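PDB 3ZIT: thioredoxin from Bacillus cereus, which probably serves as a thiol-disulfide oxidoreductase of the thioredoxin and glutaredoxin type, transferring electrons by way of a redox-active cysteine pair. Local coordinates for residues D59-A64 against Q72-I77; E5-P10 against N42-D47; V16-F21 against S52-V57. The protein carries 1 engineered substitution. All coordinates share one frame; numbering follows the deposited sequence. Where two conformers were deposited one is given.

Contact 1 of 3, residues D59-A64 against Q72-I77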
ATOM      1  N   ASP B  59     -16.232   0.644  11.416  1.00 10.82           N
ATOM      2  CA  ASP B  59     -17.165   0.648  12.554  1.00 11.59           C
ATOM      3  C   ASP B  59     -17.360   2.054  13.111  1.00 11.92           C
ATOM      4  O   ASP B  59     -17.453   2.235  14.339  1.00 14.96           O
ATOM      5  CB  ASP B  59     -16.682  -0.337  13.612  1.00 13.79           C
ATOM      6  CG  ASP B  59     -17.795  -0.858  14.462  1.00 19.89           C
ATOM      7  OD1 ASP B  59     -18.982  -0.791  14.062  1.00 21.74           O
ATOM      8  OD2 ASP B  59     -17.454  -1.339  15.574  1.00 25.60           O
ATOM      9  N   GLY B  60     -17.429   3.034  12.222  1.00 11.81           N
ATOM     10  CA  GLY B  60     -17.640   4.429  12.625  1.00 11.65           C
ATOM     11  C   GLY B  60     -16.394   5.248  12.776  1.00 12.03           C
ATOM     12  O   GLY B  60     -16.480   6.455  12.839  1.00 14.63           O
ATOM     13  N   GLU B  61     -15.227   4.613  12.878  1.00 10.52           N
ATOM     14  CA  GLU B  61     -14.002   5.386  13.125  0.50 10.57           C
ATOM     15  C   GLU B  61     -13.408   5.804  11.767  1.00 10.04           C
ATOM     16  O   GLU B  61     -13.159   4.957  10.892  1.00 10.86           O
ATOM     17  CB  GLU B  61     -13.036   4.524  13.863  0.50 11.07           C
ATOM     18  CG  GLU B  61     -11.689   5.156  14.116  0.50  9.20           C
ATOM     19  CD  GLU B  61     -11.609   5.815  15.397  0.50 13.72           C
ATOM     20  OE1 GLU B  61     -12.227   5.357  16.309  0.50 19.55           O
ATOM     21  OE2 GLU B  61     -10.739   6.704  15.503  0.50 21.47           O
ATOM     22  N   VAL B  62     -13.154   7.098  11.641  1.00  9.79           N
ATOM     23  CA  VAL B  62     -12.636   7.687  10.426  1.00  9.81           C
ATOM     24  C   VAL B  62     -11.144   7.681  10.387  1.00  9.21           C
ATOM     25  O   VAL B  62     -10.484   8.183  11.309  1.00 12.99           O
ATOM     26  CB  VAL B  62     -13.190   9.131  10.276  1.00 10.91           C
ATOM     27  CG1 VAL B  62     -12.607   9.750   8.997  1.00 12.14           C
ATOM     28  CG2 VAL B  62     -14.704   9.143  10.248  1.00 12.00           C
ATOM     29  N   VAL B  63     -10.569   7.088   9.361  1.00  8.79           N
ATOM     30  CA  VAL B  63      -9.129   7.117   9.089  1.00  9.05           C
ATOM     31  C   VAL B  63      -8.905   7.883   7.860  1.00  7.78           C
ATOM     32  O   VAL B  63      -9.197   7.407   6.729  1.00  9.22           O
ATOM     33  CB  VAL B  63      -8.552   5.696   8.994  1.00 10.27           C
ATOM     34  CG1 VAL B  63      -7.057   5.756   8.749  1.00 10.83           C
ATOM     35  CG2 VAL B  63      -8.875   4.854  10.220  1.00 12.92           C
ATOM     36  N   ALA B  64      -8.462   9.123   7.982  1.00  9.60           N
ATOM     37  CA  ALA B  64      -8.309  10.039   6.876  1.00 11.37           C
ATOM     38  C   ALA B  64      -6.906   9.914   6.256  1.00 10.49           C
ATOM     39  O   ALA B  64      -5.876   9.901   6.970  1.00 12.62           O
ATOM     40  CB  ALA B  64      -8.524  11.473   7.337  1.00 12.72           C
ATOM     41  N   GLN B  72      -4.339  -1.131   9.800  1.00 13.58           N
ATOM     42  CA  GLN B  72      -4.055  -2.463  10.249  1.00 15.77           C
ATOM     43  C   GLN B  72      -4.554  -2.634  11.661  1.00 14.53           C
ATOM     44  O   GLN B  72      -5.118  -3.685  11.983  1.00 16.89           O
ATOM     45  CB  GLN B  72      -2.557  -2.717  10.242  1.00 20.52           C
ATOM     46  CG  GLN B  72      -1.969  -3.011   8.967  1.00 27.02           C
ATOM     47  CD  GLN B  72      -0.603  -3.602   9.163  1.00 30.18           C
ATOM     48  OE1 GLN B  72      -0.210  -4.469   8.420  1.00 31.21           O
ATOM     49  NE2 GLN B  72       0.131  -3.126  10.156  1.00 38.17           N
ATOM     50  N   GLN B  73      -4.241  -1.672  12.563  1.00 13.19           N
ATOM     51  CA  GLN B  73      -4.645  -1.762  13.942  0.50 12.55           C
ATOM     52  C   GLN B  73      -6.155  -1.842  14.077  1.00 12.45           C
ATOM     53  O   GLN B  73      -6.664  -2.712  14.716  1.00 13.93           O
ATOM     54  CB  GLN B  73      -4.129  -0.500  14.715  0.50 12.28           C
ATOM     55  CG  GLN B  73      -2.649  -0.397  15.058  0.50 11.06           C
ATOM     56  CD  GLN B  73      -2.147   1.000  15.394  0.50 11.02           C
ATOM     57  OE1 GLN B  73      -2.850   1.997  15.856  0.50  9.66           O
ATOM     58  NE2 GLN B  73      -0.839   1.096  15.199  0.50 13.21           N
ATOM     59  N   LEU B  74      -6.856  -0.943  13.419  1.00 10.82           N
ATOM     60  CA  LEU B  74      -8.330  -0.896  13.561  1.00 11.20           C
ATOM     61  C   LEU B  74      -9.038  -2.095  12.957  1.00 10.93           C
ATOM     62  O   LEU B  74     -10.115  -2.447  13.354  1.00 11.64           O
ATOM     63  CB  LEU B  74      -8.861   0.393  12.964  1.00 11.65           C
ATOM     64  CG  LEU B  74      -8.524   1.654  13.726  1.00 12.40           C
ATOM     65  CD1 LEU B  74      -9.033   2.840  12.971  1.00 16.72           C
ATOM     66  CD2 LEU B  74      -8.973   1.668  15.215  1.00 17.28           C
ATOM     67  N   LEU B  75      -8.421  -2.733  11.961  1.00 10.75           N
ATOM     68  CA  LEU B  75      -9.056  -3.842  11.274  1.00 10.03           C
ATOM     69  C   LEU B  75      -8.752  -5.104  11.982  1.00 11.11           C
ATOM     70  O   LEU B  75      -9.342  -6.149  11.596  1.00 12.34           O
ATOM     71  CB  LEU B  75      -8.630  -3.905   9.847  1.00 11.50           C
ATOM     72  CG  LEU B  75      -9.247  -2.805   8.995  1.00 11.41           C
ATOM     73  CD1 LEU B  75      -8.503  -2.681   7.656  1.00 15.22           C
ATOM     74  CD2 LEU B  75     -10.750  -2.957   8.776  1.00 14.15           C
ATOM     75  N   ASN B  76      -7.873  -5.120  12.984  1.00 11.97           N
ATOM     76  CA  ASN B  76      -7.607  -6.346  13.735  1.00 13.03           C
ATOM     77  C   ASN B  76      -7.125  -7.455  12.845  1.00 13.32           C
ATOM     78  O   ASN B  76      -7.498  -8.606  13.025  1.00 14.57           O
ATOM     79  CB  ASN B  76      -8.803  -6.843  14.629  1.00 13.86           C
ATOM     80  CG  ASN B  76      -9.166  -5.772  15.593  1.00 15.11           C
ATOM     81  OD1 ASN B  76      -8.311  -5.180  16.241  1.00 16.95           O
ATOM     82  ND2 ASN B  76     -10.473  -5.555  15.714  1.00 19.40           N
ATOM     83  N   ILE B  77      -6.230  -7.081  11.910  1.00 13.64           N
ATOM     84  CA  ILE B  77      -5.820  -7.995  10.809  1.00 16.64           C
ATOM     85  C   ILE B  77      -4.377  -8.390  10.855  1.00 19.53           C
ATOM     86  O   ILE B  77      -4.020  -9.338  10.144  1.00 23.01           O
ATOM     87  CB  ILE B  77      -6.129  -7.520   9.396  1.00 15.72           C
ATOM     88  CG1 ILE B  77      -5.566  -6.140   9.145  1.00 15.41           C
ATOM     89  CG2 ILE B  77      -7.587  -7.706   9.100  1.00 19.08           C
ATOM     90  CD1 ILE B  77      -5.617  -5.644   7.734  1.00 17.82           C
TER
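Leu74 of helix 68-75 makes the whole of this small apolar contact, reaching Val63 and Glu61 of strand 61-64 through one methyl, CD1. The Val63-Leu74 pair meets end-on: Val63 CG2 and Leu74 CD1 stand tip to tip at 3.4 Å, tighter than usual for two carbons, so the two ends are pressed together. Val63 has CG1 trans to its backbone N (chi1 -179°), which leaves CG2 for the helix, and the leucine is extended at its second torsion (chi2 176°), carrying CD1 out from the helix. Glu61 meets the same methyl with its aliphatic part, CG lying 3.7 Å from Leu74 CD1 and the two side chains crossing at about a right angle; since Glu61 has two conformers, this half is the less certain. No hydrogen bond crosses the contact. Asn76, with a positive phi of 58°, closes the helix in a Schellman motif, its N bonding Gln73 O at 3.2 Å. Strand 61-64, outermost in the sheet within this chain, is joined to strand 55-58 by the Asp59-Gly60 hairpin turn. Leu74 also packs on Ile58, and Leu75 on Leu22 of helix 13-24, so helix 68-75 spans both strands of the hairpin and its neighbouring helix.

Contact 2 of 3, residues E5-P10 against N42-D47. Engineered in segment 5-10: Ala8 (natural residue Thr).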
ATOM      1  N   GLU B   5     -16.089   1.080   5.109  1.00  8.68           N
ATOM      2  CA  GLU B   5     -16.340   1.900   3.940  1.00  9.69           C
ATOM      3  C   GLU B   5     -15.046   2.489   3.452  1.00  8.41           C
ATOM      4  O   GLU B   5     -14.299   3.059   4.264  1.00 10.28           O
ATOM      5  CB  GLU B   5     -17.316   3.038   4.194  1.00 11.81           C
ATOM      6  CG  GLU B   5     -18.692   2.570   4.643  1.00 14.90           C
ATOM      7  CD  GLU B   5     -19.642   3.784   4.926  1.00 16.66           C
ATOM      8  OE1 GLU B   5     -19.183   4.922   5.098  1.00 16.81           O
ATOM      9  OE2 GLU B   5     -20.806   3.583   5.215  1.00 21.39           O
ATOM     10  N   VAL B   6     -14.792   2.432   2.171  1.00  7.74           N
ATOM     11  CA  VAL B   6     -13.624   3.052   1.538  1.00  7.70           C
ATOM     12  C   VAL B   6     -14.085   4.126   0.596  1.00  7.33           C
ATOM     13  O   VAL B   6     -14.828   3.842  -0.340  1.00  9.57           O
ATOM     14  CB  VAL B   6     -12.792   1.996   0.809  1.00  9.24           C
ATOM     15  CG1 VAL B   6     -11.623   2.652   0.097  1.00 11.22           C
ATOM     16  CG2 VAL B   6     -12.347   0.924   1.761  1.00 10.44           C
ATOM     17  N   TYR B   7     -13.633   5.353   0.813  1.00  7.33           N
ATOM     18  CA  TYR B   7     -13.907   6.478  -0.064  1.00  7.79           C
ATOM     19  C   TYR B   7     -12.680   6.740  -0.932  1.00  7.58           C
ATOM     20  O   TYR B   7     -11.573   6.956  -0.402  1.00  8.10           O
ATOM     21  CB  TYR B   7     -14.279   7.730   0.744  1.00  7.98           C
ATOM     22  CG  TYR B   7     -15.606   7.533   1.478  1.00  8.72           C
ATOM     23  CD1 TYR B   7     -15.683   6.850   2.654  1.00  9.70           C
ATOM     24  CD2 TYR B   7     -16.783   7.932   0.867  1.00  9.39           C
ATOM     25  CE1 TYR B   7     -16.899   6.503   3.229  1.00  9.84           C
ATOM     26  CE2 TYR B   7     -18.016   7.609   1.423  1.00 10.78           C
ATOM     27  CZ  TYR B   7     -18.083   6.893   2.565  1.00  9.85           C
ATOM     28  OH  TYR B   7     -19.324   6.551   3.081  1.00 12.16           O
ATOM     29  N   ALA B   8     -12.901   6.724  -2.251  1.00  8.12           N
ATOM     30  CA  ALA B   8     -11.820   6.810  -3.203  1.00  8.89           C
ATOM     31  C   ALA B   8     -12.245   7.708  -4.373  1.00  9.63           C
ATOM     32  O   ALA B   8     -13.378   8.176  -4.410  1.00  9.93           O
ATOM     33  CB  ALA B   8     -11.449   5.420  -3.747  1.00 12.18           C
ATOM     34  N   GLN B   9     -11.353   7.916  -5.297  1.00 11.75           N
ATOM     35  CA  GLN B   9     -11.651   8.636  -6.541  1.00 13.35           C
ATOM     36  C   GLN B   9     -10.624   8.165  -7.569  1.00 13.75           C
ATOM     37  O   GLN B   9      -9.600   7.555  -7.207  1.00 13.37           O
ATOM     38  CB  GLN B   9     -11.750  10.100  -6.394  1.00 14.67           C
ATOM     39  CG  GLN B   9     -10.414  10.707  -6.037  1.00 14.75           C
ATOM     40  CD  GLN B   9     -10.456  12.299  -5.962  1.00 20.20           C
ATOM     41  OE1 GLN B   9     -11.432  12.960  -5.739  1.00 27.10           O
ATOM     42  NE2 GLN B   9      -9.304  12.873  -6.110  1.00 26.38           N
ATOM     43  N   PRO B  10     -10.865   8.493  -8.846  1.00 15.40           N
ATOM     44  CA  PRO B  10      -9.891   8.160  -9.906  1.00 16.00           C
ATOM     45  C   PRO B  10      -8.599   9.003  -9.729  1.00 13.87           C
ATOM     46  O   PRO B  10      -8.562  10.062  -9.033  1.00 16.15           O
ATOM     47  CB  PRO B  10     -10.553   8.664 -11.194  1.00 19.28           C
ATOM     48  CG  PRO B  10     -11.980   8.695 -10.855  1.00 19.42           C
ATOM     49  CD  PRO B  10     -12.088   9.076  -9.418  1.00 17.50           C
ATOM     50  N   ASN B  42     -20.612  13.817  -0.214  1.00 12.02           N
ATOM     51  CA  ASN B  42     -21.160  14.578   0.904  1.00 13.20           C
ATOM     52  C   ASN B  42     -20.942  13.862   2.218  1.00 11.88           C
ATOM     53  O   ASN B  42     -20.672  14.545   3.209  1.00 13.57           O
ATOM     54  CB  ASN B  42     -22.648  14.816   0.612  1.00 17.67           C
ATOM     55  CG  ASN B  42     -22.846  15.925  -0.400  1.00 25.08           C
ATOM     56  OD1 ASN B  42     -21.946  16.718  -0.626  1.00 29.91           O
ATOM     57  ND2 ASN B  42     -24.022  15.978  -1.003  1.00 32.51           N
ATOM     58  N   ARG B  43     -21.026  12.531   2.254  1.00 11.31           N
ATOM     59  CA  ARG B  43     -20.694  11.872   3.487  1.00 11.73           C
ATOM     60  C   ARG B  43     -19.208  12.078   3.907  1.00 10.36           C
ATOM     61  O   ARG B  43     -18.940  12.357   5.068  1.00 11.27           O
ATOM     62  CB  ARG B  43     -20.947  10.346   3.448  1.00 12.66           C
ATOM     63  CG  ARG B  43     -22.427  10.030   3.253  1.00 13.89           C
ATOM     64  CD  ARG B  43     -22.704   8.569   3.535  1.00 14.79           C
ATOM     65  NE  ARG B  43     -21.988   7.636   2.605  1.00 13.27           N
ATOM     66  CZ  ARG B  43     -22.369   7.340   1.370  1.00 12.33           C
ATOM     67  NH1 ARG B  43     -23.490   7.803   0.800  1.00 14.05           N
ATOM     68  NH2 ARG B  43     -21.638   6.494   0.665  1.00 14.04           N
ATOM     69  N   LEU B  44     -18.294  11.933   2.955  1.00  9.88           N
ATOM     70  CA  LEU B  44     -16.871  12.165   3.189  1.00  9.27           C
ATOM     71  C   LEU B  44     -16.654  13.543   3.855  1.00  8.81           C
ATOM     72  O   LEU B  44     -15.991  13.653   4.879  1.00  9.89           O
ATOM     73  CB  LEU B  44     -16.112  12.062   1.864  1.00  9.08           C
ATOM     74  CG  LEU B  44     -14.616  12.367   1.963  1.00  9.63           C
ATOM     75  CD1 LEU B  44     -13.908  11.222   2.681  1.00 12.47           C
ATOM     76  CD2 LEU B  44     -14.052  12.639   0.623  1.00 13.33           C
ATOM     77  N   LEU B  45     -17.192  14.567   3.217  1.00  9.27           N
ATOM     78  CA  LEU B  45     -16.898  15.974   3.578  1.00 10.56           C
ATOM     79  C   LEU B  45     -17.656  16.379   4.804  1.00 11.74           C
ATOM     80  O   LEU B  45     -17.082  17.031   5.664  1.00 14.20           O
ATOM     81  CB  LEU B  45     -17.303  16.878   2.412  1.00 10.69           C
ATOM     82  CG  LEU B  45     -16.411  16.857   1.214  1.00 11.81           C
ATOM     83  CD1 LEU B  45     -17.078  17.583   0.040  1.00 14.30           C
ATOM     84  CD2 LEU B  45     -15.029  17.363   1.466  1.00 13.60           C
ATOM     85  N   TYR B  46     -18.918  16.036   4.892  1.00 13.88           N
ATOM     86  CA  TYR B  46     -19.805  16.641   5.934  1.00 16.55           C
ATOM     87  C   TYR B  46     -20.030  15.648   7.056  1.00 17.59           C
ATOM     88  O   TYR B  46     -20.317  16.108   8.126  1.00 24.99           O
ATOM     89  CB  TYR B  46     -21.130  17.147   5.264  1.00 18.51           C
ATOM     90  CG  TYR B  46     -20.885  18.184   4.130  1.00 17.74           C
ATOM     91  CD1 TYR B  46     -20.534  19.514   4.382  1.00 25.24           C
ATOM     92  CD2 TYR B  46     -21.020  17.828   2.803  1.00 20.39           C
ATOM     93  CE1 TYR B  46     -20.266  20.427   3.320  1.00 19.42           C
ATOM     94  CE2 TYR B  46     -20.686  18.687   1.755  1.00 20.35           C
ATOM     95  CZ  TYR B  46     -20.266  19.973   2.026  1.00 21.36           C
ATOM     96  OH  TYR B  46     -19.932  20.852   0.966  1.00 24.74           O
ATOM     97  N   ASP B  47     -20.179  14.357   6.850  1.00 16.94           N
ATOM     98  CA  ASP B  47     -20.368  13.408   7.928  1.00 18.11           C
ATOM     99  C   ASP B  47     -19.098  13.002   8.582  1.00 15.37           C
ATOM    100  O   ASP B  47     -18.977  12.894   9.802  1.00 18.30           O
ATOM    101  CB  ASP B  47     -21.029  12.074   7.477  1.00 20.53           C
ATOM    102  CG  ASP B  47     -22.404  12.228   6.970  1.00 25.37           C
ATOM    103  OD1 ASP B  47     -22.951  13.333   7.028  1.00 36.65           O
ATOM    104  OD2 ASP B  47     -22.925  11.166   6.558  1.00 29.17           O
TER
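The Tyr7 ring presents its hydroxyl edge to Arg43 and Glu5, with Arg43 NE and Glu5 OE1 both near the ring plane, while the ring of Phe32 meets it with planes about 20° apart. The guanidinium of Arg43 is turned 61° from the Tyr7 ring and uses its own edge, placing Tyr7 OH close to its plane; the same group makes a cation-pi contact with Phe32. Arg43 NE donates to Tyr7 OH at 2.9 Å in a fairly straight bond (162°), backed by a weak, more bent one from Arg43 NH2 at 3.3 Å. A bend at chi3 of Arg43 curls the guanidinium round to the phenol. Tyr7 OH in turn donates to Glu5 OE1 at 2.6 Å, coming from above the carboxylate plane. The hydroxyl thus bridges two groups of probably opposite charge, since Glu5 OE1 and Arg43 NE stay 4.6 Å apart, and would probably be polarised by both. Apolar packing is slighter: Leu44 CD1 lies 4.0 Å from Tyr7 CB, obliquely to the ring. The contact fixes helix 38-47 against strand 4-8, an inner strand between 30-33 and 55-58. On the other side of that strand, the engineered Ala8 touches Cys15 and Lys19 of helix 13-24.

Contact 3 of 3, residues V16-F21 against S52-V57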
ATOM      1  N   VAL B  16      -5.591   3.478  -4.491  1.00  9.95           N
ATOM      2  CA  VAL B  16      -5.333   2.146  -5.074  1.00 11.89           C
ATOM      3  C   VAL B  16      -4.501   1.313  -4.111  1.00 10.55           C
ATOM      4  O   VAL B  16      -4.819   0.127  -3.944  1.00 11.92           O
ATOM      5  CB  VAL B  16      -4.563   2.266  -6.418  1.00 15.77           C
ATOM      6  CG1 VAL B  16      -4.072   0.889  -6.890  1.00 20.44           C
ATOM      7  CG2 VAL B  16      -5.457   2.888  -7.426  1.00 19.17           C
ATOM      8  N   ILE B  17      -3.481   1.912  -3.523  1.00 11.19           N
ATOM      9  CA  ILE B  17      -2.649   1.221  -2.552  1.00 11.08           C
ATOM     10  C   ILE B  17      -3.483   0.743  -1.383  1.00  9.21           C
ATOM     11  O   ILE B  17      -3.380  -0.398  -0.954  1.00 10.08           O
ATOM     12  CB  ILE B  17      -1.443   2.040  -2.140  1.00 13.19           C
ATOM     13  CG1 ILE B  17      -0.589   2.334  -3.366  1.00 16.63           C
ATOM     14  CG2 ILE B  17      -0.749   1.405  -0.921  1.00 15.50           C
ATOM     15  CD1 ILE B  17       0.353   3.469  -3.136  1.00 20.36           C
ATOM     16  N   VAL B  18      -4.346   1.599  -0.848  1.00  8.55           N
ATOM     17  CA  VAL B  18      -5.198   1.182   0.253  1.00  9.09           C
ATOM     18  C   VAL B  18      -6.114   0.059  -0.143  1.00  8.46           C
ATOM     19  O   VAL B  18      -6.234  -0.938   0.566  1.00  9.14           O
ATOM     20  CB  VAL B  18      -5.981   2.417   0.803  1.00  9.34           C
ATOM     21  CG1 VAL B  18      -7.156   1.944   1.717  1.00 11.42           C
ATOM     22  CG2 VAL B  18      -5.022   3.266   1.585  1.00 11.72           C
ATOM     23  N   LYS B  19      -6.797   0.181  -1.299  1.00  8.77           N
ATOM     24  CA  LYS B  19      -7.703  -0.894  -1.703  1.00  9.88           C
ATOM     25  C   LYS B  19      -6.944  -2.206  -1.915  1.00  8.67           C
ATOM     26  O   LYS B  19      -7.413  -3.255  -1.497  1.00  9.90           O
ATOM     27  CB  LYS B  19      -8.440  -0.495  -2.965  1.00 10.59           C
ATOM     28  CG  LYS B  19      -9.511   0.543  -2.804  1.00 12.94           C
ATOM     29  CD  LYS B  19      -9.975   1.118  -4.183  1.00 19.98           C
ATOM     30  CE  LYS B  19     -11.116   1.980  -4.399  1.00 26.08           C
ATOM     31  NZ  LYS B  19     -11.157   1.861  -5.891  1.00 35.80           N
ATOM     32  N   GLU B  20      -5.777  -2.161  -2.554  1.00  9.54           N
ATOM     33  CA  GLU B  20      -5.022  -3.381  -2.766  1.00 10.22           C
ATOM     34  C   GLU B  20      -4.536  -3.984  -1.500  1.00  9.56           C
ATOM     35  O   GLU B  20      -4.482  -5.220  -1.375  1.00 10.09           O
ATOM     36  CB  GLU B  20      -3.930  -3.148  -3.802  1.00 12.39           C
ATOM     37  CG  GLU B  20      -4.535  -2.794  -5.208  1.00 16.11           C
ATOM     38  CD  GLU B  20      -5.393  -3.944  -5.817  1.00 22.09           C
ATOM     39  OE1 GLU B  20      -4.921  -5.083  -5.702  1.00 30.70           O
ATOM     40  OE2 GLU B  20      -6.503  -3.718  -6.429  1.00 28.95           O
ATOM     41  N   PHE B  21      -4.115  -3.144  -0.542  1.00  9.51           N
ATOM     42  CA  PHE B  21      -3.756  -3.595   0.810  1.00  9.48           C
ATOM     43  C   PHE B  21      -4.982  -4.361   1.444  1.00  8.15           C
ATOM     44  O   PHE B  21      -4.821  -5.410   2.022  1.00  9.62           O
ATOM     45  CB  PHE B  21      -3.299  -2.414   1.610  1.00  9.97           C
ATOM     46  CG  PHE B  21      -3.108  -2.719   3.079  1.00 12.53           C
ATOM     47  CD1 PHE B  21      -1.891  -3.348   3.465  1.00 18.58           C
ATOM     48  CD2 PHE B  21      -4.057  -2.446   4.005  1.00 16.62           C
ATOM     49  CE1 PHE B  21      -1.620  -3.715   4.761  1.00 21.35           C
ATOM     50  CE2 PHE B  21      -3.833  -2.807   5.398  1.00 18.32           C
ATOM     51  CZ  PHE B  21      -2.564  -3.408   5.679  1.00 20.53           C
ATOM     52  N   SER B  52     -10.161  14.601   1.806  1.00  8.05           N
ATOM     53  CA  SER B  52      -9.451  13.935   0.729  1.00  8.63           C
ATOM     54  C   SER B  52      -9.663  12.437   0.808  1.00  8.04           C
ATOM     55  O   SER B  52     -10.130  11.892   1.791  1.00  8.69           O
ATOM     56  CB  SER B  52      -7.962  14.298   0.795  1.00  9.89           C
ATOM     57  OG  SER B  52      -7.342  13.650   1.897  1.00 11.42           O
ATOM     58  N   THR B  53      -9.264  11.770  -0.293  1.00  7.60           N
ATOM     59  CA  THR B  53      -9.219  10.315  -0.358  1.00  7.68           C
ATOM     60  C   THR B  53      -7.818   9.882  -0.421  1.00  7.63           C
ATOM     61  O   THR B  53      -6.929  10.592  -0.865  1.00  8.97           O
ATOM     62  CB  THR B  53     -10.031   9.838  -1.580  1.00  9.38           C
ATOM     63  OG1 THR B  53      -9.471  10.436  -2.765  1.00 11.88           O
ATOM     64  CG2 THR B  53     -11.496  10.220  -1.464  1.00 13.65           C
ATOM     65  N   PRO B  54      -7.516   8.639  -0.009  1.00  7.19           N
ATOM     66  CA  PRO B  54      -8.498   7.670   0.587  1.00  7.29           C
ATOM     67  C   PRO B  54      -8.891   8.147   1.993  1.00  7.21           C
ATOM     68  O   PRO B  54      -8.125   8.758   2.721  1.00  7.75           O
ATOM     69  CB  PRO B  54      -7.671   6.381   0.703  1.00  8.97           C
ATOM     70  CG  PRO B  54      -6.237   6.872   0.822  1.00  9.58           C
ATOM     71  CD  PRO B  54      -6.146   8.115  -0.026  1.00  9.07           C
ATOM     72  N   THR B  55     -10.141   7.756   2.333  1.00  7.52           N
ATOM     73  CA  THR B  55     -10.618   7.820   3.704  1.00  7.40           C
ATOM     74  C   THR B  55     -11.319   6.483   3.941  1.00  6.21           C
ATOM     75  O   THR B  55     -12.097   6.056   3.061  1.00  7.76           O
ATOM     76  CB  THR B  55     -11.553   9.001   3.931  1.00  7.66           C
ATOM     77  OG1 THR B  55     -10.734  10.205   3.914  1.00  7.51           O
ATOM     78  CG2 THR B  55     -12.159   8.966   5.329  1.00  8.33           C
ATOM     79  N   VAL B  56     -11.059   5.832   5.062  1.00  6.40           N
ATOM     80  CA  VAL B  56     -11.682   4.572   5.373  1.00  6.98           C
ATOM     81  C   VAL B  56     -12.431   4.776   6.685  1.00  7.10           C
ATOM     82  O   VAL B  56     -11.900   5.395   7.611  1.00  8.41           O
ATOM     83  CB  VAL B  56     -10.650   3.458   5.491  1.00  7.80           C
ATOM     84  CG1 VAL B  56     -11.316   2.103   5.739  1.00  8.57           C
ATOM     85  CG2 VAL B  56      -9.810   3.362   4.214  1.00  9.08           C
ATOM     86  N   VAL B  57     -13.661   4.215   6.773  1.00  7.69           N
ATOM     87  CA  VAL B  57     -14.472   4.284   7.984  1.00  8.67           C
ATOM     88  C   VAL B  57     -14.621   2.846   8.465  1.00  8.60           C
ATOM     89  O   VAL B  57     -15.103   1.994   7.733  1.00  9.92           O
ATOM     90  CB  VAL B  57     -15.799   4.987   7.744  1.00 10.40           C
ATOM     91  CG1 VAL B  57     -16.506   5.123   9.078  1.00 14.50           C
ATOM     92  CG2 VAL B  57     -15.551   6.340   7.122  1.00 11.75           C
TER
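Beside Pro54, which packs against Val18, the hydroxyl of Thr55 is gripped twice: Thr55 OG1 donates to Ser52 O at 2.8 Å, and it is also hydrogen-bonded to Ser50 OG. The first bond runs almost in line with the carbonyl, at a C=O...donor angle of 167°, and pins the loop leading into strand 55-58. Within that loop the peptide bond before Pro54 is cis, as at the conserved cis-proline of the thioredoxin fold, and Pro54 touches Cys15 of the Cys12-Cys15 disulfide pair, while Thr53 touches both cysteines. Across the contact the interaction is wholly apolar, without hydrogen bonds, and the three residues that meet are buried. Val18 divides its branches between two partners. With CG1 trans to the backbone N (chi1 165°), that methyl comes within 3.9 Å of Val56 CG2, the two valines sliding past each other in opposite directions; Val18 CG2 meets the proline ring at Pro54 CG, also at 3.9 Å, at a slant. The even spacing is ordinary van der Waals contact, neither strained nor loose. Helix 13-24 thus lies over strand 55-58 and the cis-proline loop just after its CxxC start. Leu71 of helix 68-75 touches both Val18 and Val56, closing the same core, and Ile17 and Phe21 turn to Ile17 and Phe66, respectively, of the second subunit.

Overall arrangement
All three contacts fix helices to one four-stranded mixed sheet, ordered 30-33, 4-8, 55-58, 61-64. Contact 3 is the most central, its centre about 4 Å from that of the chain. The centres of contacts 2 and 3 are about 10 Å apart, and those of contacts 1 and 3 about 11 Å. Contacts 1 and 2, about 15 Å apart between centres, fall on opposite sides of the chain's centre. Probable backbone hydrogen bonds, Val63 N to Val56 O and Tyr7 N to Thr55 O, both 2.8 Å, join strand 55-58 to its neighbours. Along the chain contacts 2 and 3 interleave, whereas contact 1 follows both. The result is a compact thioredoxin-type fold that brings the cis-proline loop, distant in sequence, to the cysteine pair.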